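Local atomic coordinates of fucoxanthin chlorophyll a/c-binding protein Lhcq3 (Chaetoceros gracilis, PDB entry 6L4U), a protein that binds chlorophylls a and c and carotenoids as an antenna subunit of the diatom PSI-FCPI supercomplex, probably passing excitation energy toward photosystem I. Residues A60-A64 and Y140-M146. Residues are numbered along the deposited sequence.
Sequences AWFRA and YTKGGPM. With CLA (chlorophyll a), chain B.
Residues 60-64 form one helical turn within helix 56-85. Residues 140-146 belong to the loop between helices 116-134 and 161-190. The loop turns back at K142-G144, away from the helix, so its two ends meet the helix: the CA atoms of A60 and T141 lie 4.9 Å apart, those of A64 and M146 6.2 Å. G143 has positive phi (92°), where a CB would strike the preceding carbonyl. A weak hydrogen bond from G143 N to Y140 O (3.2 Å) spans this turn. On the helix, the small side chains of A60 and A64 let the loop come close. A60 CB sits 3.3 Å from Y140 O and 3.8 Å from T141 CA. Y140 (chi1 p) lays a ring face against A64, a CH-pi contact with A64 CB 4.0 Å from the ring centroid. W61 (chi1 t) places CE3 at the edge of the Y140 ring, 3.9 Å from Y140 CE2; T141 CG2 packs at the indole edge, 3.6 Å from W61 CE3. Y140 OH hydrogen-bonds to E134. M146 CG is 4.1 Å from A64 CB, and M146 CE lies over the R63 guanidinium, 3.5 Å from R63 NH2. The chlorophyll a ester oxygen O2D sits over one indole face, 3.5 Å from W61 CZ2; its methyl CED is 3.7 Å from Y140 OH. W61 also touches a chlorophyll c1. Packing of an interhelical loop on the first long helix, lining pigment pockets, fits the three-helix chlorophyll a/b-binding (LHC) fold.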
loop_
_atom_site.group_PDB
_atom_site.type_symbol
_atom_site.label_atom_id
_atom_site.label_comp_id
_atom_site.label_asym_id
_atom_site.label_seq_id
_atom_site.Cartn_x
_atom_site.Cartn_y
_atom_site.Cartn_z
ATOM N N ALA X 60 49.081 -61.210 -15.229
ATOM C CA ALA X 60 49.707 -61.023 -13.926
ATOM C C ALA X 60 48.679 -60.975 -12.804
ATOM O O ALA X 60 48.981 -61.362 -11.672
ATOM C CB ALA X 60 50.543 -59.750 -13.930
ATOM N N TRP X 61 47.465 -60.508 -13.098
ATOM C CA TRP X 61 46.381 -60.620 -12.132
ATOM C C TRP X 61 45.887 -62.056 -12.032
ATOM O O TRP X 61 45.459 -62.496 -10.959
ATOM C CB TRP X 61 45.237 -59.681 -12.514
ATOM C CG TRP X 61 44.059 -59.771 -11.606
ATOM C CD1 TRP X 61 42.943 -60.526 -11.784
ATOM C CD2 TRP X 61 43.879 -59.076 -10.369
ATOM N NE1 TRP X 61 42.081 -60.352 -10.735
ATOM C CE2 TRP X 61 42.633 -59.464 -9.852
ATOM C CE3 TRP X 61 44.653 -58.166 -9.648
ATOM C CZ2 TRP X 61 42.139 -58.970 -8.650
ATOM C CZ3 TRP X 61 44.164 -57.679 -8.455
ATOM C CH2 TRP X 61 42.922 -58.085 -7.965
ATOM N N PHE X 62 45.927 -62.797 -13.143
ATOM C CA PHE X 62 45.494 -64.190 -13.128
ATOM C C PHE X 62 46.450 -65.065 -12.336
ATOM O O PHE X 62 46.019 -66.033 -11.703
ATOM C CB PHE X 62 45.376 -64.730 -14.552
ATOM C CG PHE X 62 44.173 -64.239 -15.298
ATOM C CD1 PHE X 62 43.117 -63.639 -14.634
ATOM C CD2 PHE X 62 44.104 -64.377 -16.674
ATOM C CE1 PHE X 62 42.015 -63.188 -15.325
ATOM C CE2 PHE X 62 43.004 -63.929 -17.373
ATOM C CZ PHE X 62 41.958 -63.332 -16.697
ATOM N N ARG X 63 47.743 -64.742 -12.361
ATOM C CA ARG X 63 48.724 -65.541 -11.639
ATOM C C ARG X 63 48.596 -65.352 -10.139
ATOM O O ARG X 63 48.614 -66.330 -9.384
ATOM C CB ARG X 63 50.131 -65.177 -12.089
ATOM C CG ARG X 63 50.437 -65.530 -13.512
ATOM C CD ARG X 63 51.712 -64.856 -13.927
ATOM N NE ARG X 63 52.817 -65.259 -13.065
ATOM C CZ ARG X 63 54.002 -64.667 -13.051
ATOM N NH1 ARG X 63 54.241 -63.642 -13.857
ATOM N NH2 ARG X 63 54.947 -65.099 -12.229
ATOM N N ALA X 64 48.483 -64.101 -9.690
ATOM C CA ALA X 64 48.341 -63.818 -8.271
ATOM C C ALA X 64 47.022 -64.318 -7.716
ATOM O O ALA X 64 46.956 -64.680 -6.538
ATOM C CB ALA X 64 48.468 -62.319 -8.021
ATOM N N TYR X 140 51.977 -56.216 -8.509
ATOM C CA TYR X 140 52.267 -57.435 -9.249
ATOM C C TYR X 140 51.591 -57.454 -10.611
ATOM O O TYR X 140 52.094 -58.114 -11.524
ATOM C CB TYR X 140 51.854 -58.666 -8.441
ATOM C CG TYR X 140 50.498 -58.580 -7.786
ATOM C CD1 TYR X 140 50.377 -58.295 -6.434
ATOM C CD2 TYR X 140 49.340 -58.813 -8.512
ATOM C CE1 TYR X 140 49.138 -58.231 -5.832
ATOM C CE2 TYR X 140 48.102 -58.737 -7.926
ATOM C CZ TYR X 140 48.007 -58.453 -6.588
ATOM O OH TYR X 140 46.766 -58.389 -6.010
ATOM N N THR X 141 50.470 -56.742 -10.764
ATOM C CA THR X 141 49.886 -56.523 -12.079
ATOM C C THR X 141 50.789 -55.685 -12.967
ATOM O O THR X 141 50.724 -55.811 -14.192
ATOM C CB THR X 141 48.527 -55.838 -11.954
ATOM O OG1 THR X 141 48.702 -54.533 -11.389
ATOM C CG2 THR X 141 47.617 -56.640 -11.060
ATOM N N LYS X 142 51.625 -54.835 -12.378
ATOM C CA LYS X 142 52.600 -54.049 -13.118
ATOM C C LYS X 142 54.007 -54.612 -12.960
ATOM O O LYS X 142 54.987 -53.867 -12.964
ATOM C CB LYS X 142 52.547 -52.590 -12.675
ATOM C CG LYS X 142 51.157 -52.002 -12.730
ATOM C CD LYS X 142 51.192 -50.514 -12.996
ATOM C CE LYS X 142 49.831 -50.018 -13.443
ATOM N NZ LYS X 142 49.731 -48.537 -13.367
ATOM N N GLY X 143 54.117 -55.930 -12.812
ATOM C CA GLY X 143 55.406 -56.584 -12.767
ATOM C C GLY X 143 56.002 -56.769 -11.393
ATOM O O GLY X 143 57.033 -57.438 -11.274
ATOM N N GLY X 144 55.390 -56.217 -10.352
ATOM C CA GLY X 144 55.961 -56.257 -9.026
ATOM C C GLY X 144 55.828 -57.600 -8.341
ATOM O O GLY X 144 55.467 -58.608 -8.954
ATOM N N PRO X 145 56.116 -57.637 -7.045
ATOM C CA PRO X 145 56.101 -58.909 -6.325
ATOM C C PRO X 145 54.695 -59.373 -5.986
ATOM O O PRO X 145 53.786 -58.580 -5.730
ATOM C CB PRO X 145 56.893 -58.597 -5.051
ATOM C CG PRO X 145 56.646 -57.153 -4.819
ATOM C CD PRO X 145 56.538 -56.519 -6.182
ATOM N N MET X 146 54.534 -60.688 -5.984
ATOM C CA MET X 146 53.326 -61.334 -5.511
ATOM C C MET X 146 53.302 -61.297 -3.984
ATOM O O MET X 146 54.331 -61.021 -3.363
ATOM C CB MET X 146 53.273 -62.755 -6.069
ATOM C CG MET X 146 52.436 -62.819 -7.332
ATOM S SD MET X 146 52.460 -64.387 -8.201
ATOM C CE MET X 146 52.727 -63.790 -9.859
HETATM MG MG CLA B . 40.611 -61.343 -0.455
HETATM C CHA CLA B . 41.489 -61.548 -3.814
HETATM C CHB CLA B . 40.650 -57.998 -0.714
HETATM C CHC CLA B . 39.113 -61.239 2.566
HETATM C CHD CLA B . 40.341 -65.017 -0.411
HETATM N NA CLA B . 40.959 -60.001 -1.994
HETATM C C1A CLA B . 41.369 -60.176 -3.200
HETATM C C2A CLA B . 41.672 -58.922 -3.990
HETATM C C3A CLA B . 41.434 -57.857 -2.950
HETATM C C4A CLA B . 40.996 -58.686 -1.797
HETATM C CMA CLA B . 42.767 -57.244 -2.579
HETATM C CAA CLA B . 40.648 -58.621 -5.111
HETATM C CBA CLA B . 39.187 -58.507 -4.656
HETATM C CGA CLA B . 38.178 -58.317 -5.762
HETATM O O1A CLA B . 38.497 -58.339 -6.935
HETATM O O2A CLA B . 36.785 -58.125 -5.413
HETATM N NB CLA B . 39.973 -59.826 0.748
HETATM C C1B CLA B . 40.129 -58.526 0.545
HETATM C C2B CLA B . 39.637 -57.650 1.635
HETATM C C3B CLA B . 39.169 -58.640 2.624
HETATM C C4B CLA B . 39.430 -59.946 1.958
HETATM C CMB CLA B . 39.641 -56.151 1.730
HETATM C CAB CLA B . 38.580 -58.372 3.960
HETATM C CBB CLA B . 38.931 -58.979 5.077
HETATM N NC CLA B . 39.895 -62.820 0.785
HETATM C C1C CLA B . 39.314 -62.559 1.963
HETATM C C2C CLA B . 38.835 -63.742 2.710
HETATM C C3C CLA B . 39.202 -64.854 1.823
HETATM C C4C CLA B . 39.849 -64.166 0.683
HETATM C CMC CLA B . 38.145 -63.793 4.042
HETATM C CAC CLA B . 38.986 -66.329 2.027
HETATM C CBC CLA B . 40.165 -66.768 2.862
HETATM N ND CLA B . 40.819 -62.931 -1.702
HETATM C C1D CLA B . 40.719 -64.355 -1.655
HETATM C C2D CLA B . 41.026 -65.055 -2.912
HETATM C C3D CLA B . 41.333 -63.896 -3.788
HETATM C C4D CLA B . 41.183 -62.751 -3.026
HETATM C CMD CLA B . 41.059 -66.484 -3.336
HETATM C CAD CLA B . 41.723 -63.478 -5.151
HETATM O OBD CLA B . 41.950 -64.263 -6.131
HETATM C CBD CLA B . 41.825 -62.010 -5.193
HETATM C CGD CLA B . 43.198 -61.615 -5.634
HETATM O O1D CLA B . 44.005 -61.166 -4.852
HETATM O O2D CLA B . 43.585 -61.738 -7.024
HETATM C CED CLA B . 44.819 -61.181 -7.461
HETATM C C1 CLA B . 36.149 -59.119 -4.615
HETATM C C2 CLA B . 35.282 -60.027 -5.452
HETATM C C3 CLA B . 34.040 -60.362 -5.063
HETATM C C4 CLA B . 33.454 -59.844 -3.780
HETATM C C5 CLA B . 33.207 -61.277 -5.923
HETATM C C6 CLA B . 34.004 -62.454 -6.468
HETATM C C7 CLA B . 34.286 -63.488 -5.387
HETATM C C8 CLA B . 33.026 -64.120 -4.812
HETATM C C9 CLA B . 33.360 -64.899 -3.552
HETATM C C10 CLA B . 32.375 -65.040 -5.836
HETATM C C11 CLA B . 33.329 -66.133 -6.306
HETATM C C12 CLA B . 32.713 -66.923 -7.452
HETATM C C13 CLA B . 33.644 -66.955 -8.658
HETATM C C14 CLA B . 33.930 -65.553 -9.184
HETATM C C15 CLA B . 33.039 -67.822 -9.756
HETATM C C16 CLA B . 32.710 -69.232 -9.282
HETATM C C17 CLA B . 32.075 -70.048 -10.402
HETATM C C18 CLA B . 32.037 -71.536 -10.063
HETATM C C19 CLA B . 31.371 -72.333 -11.179
HETATM C C20 CLA B . 31.353 -71.792 -8.727
#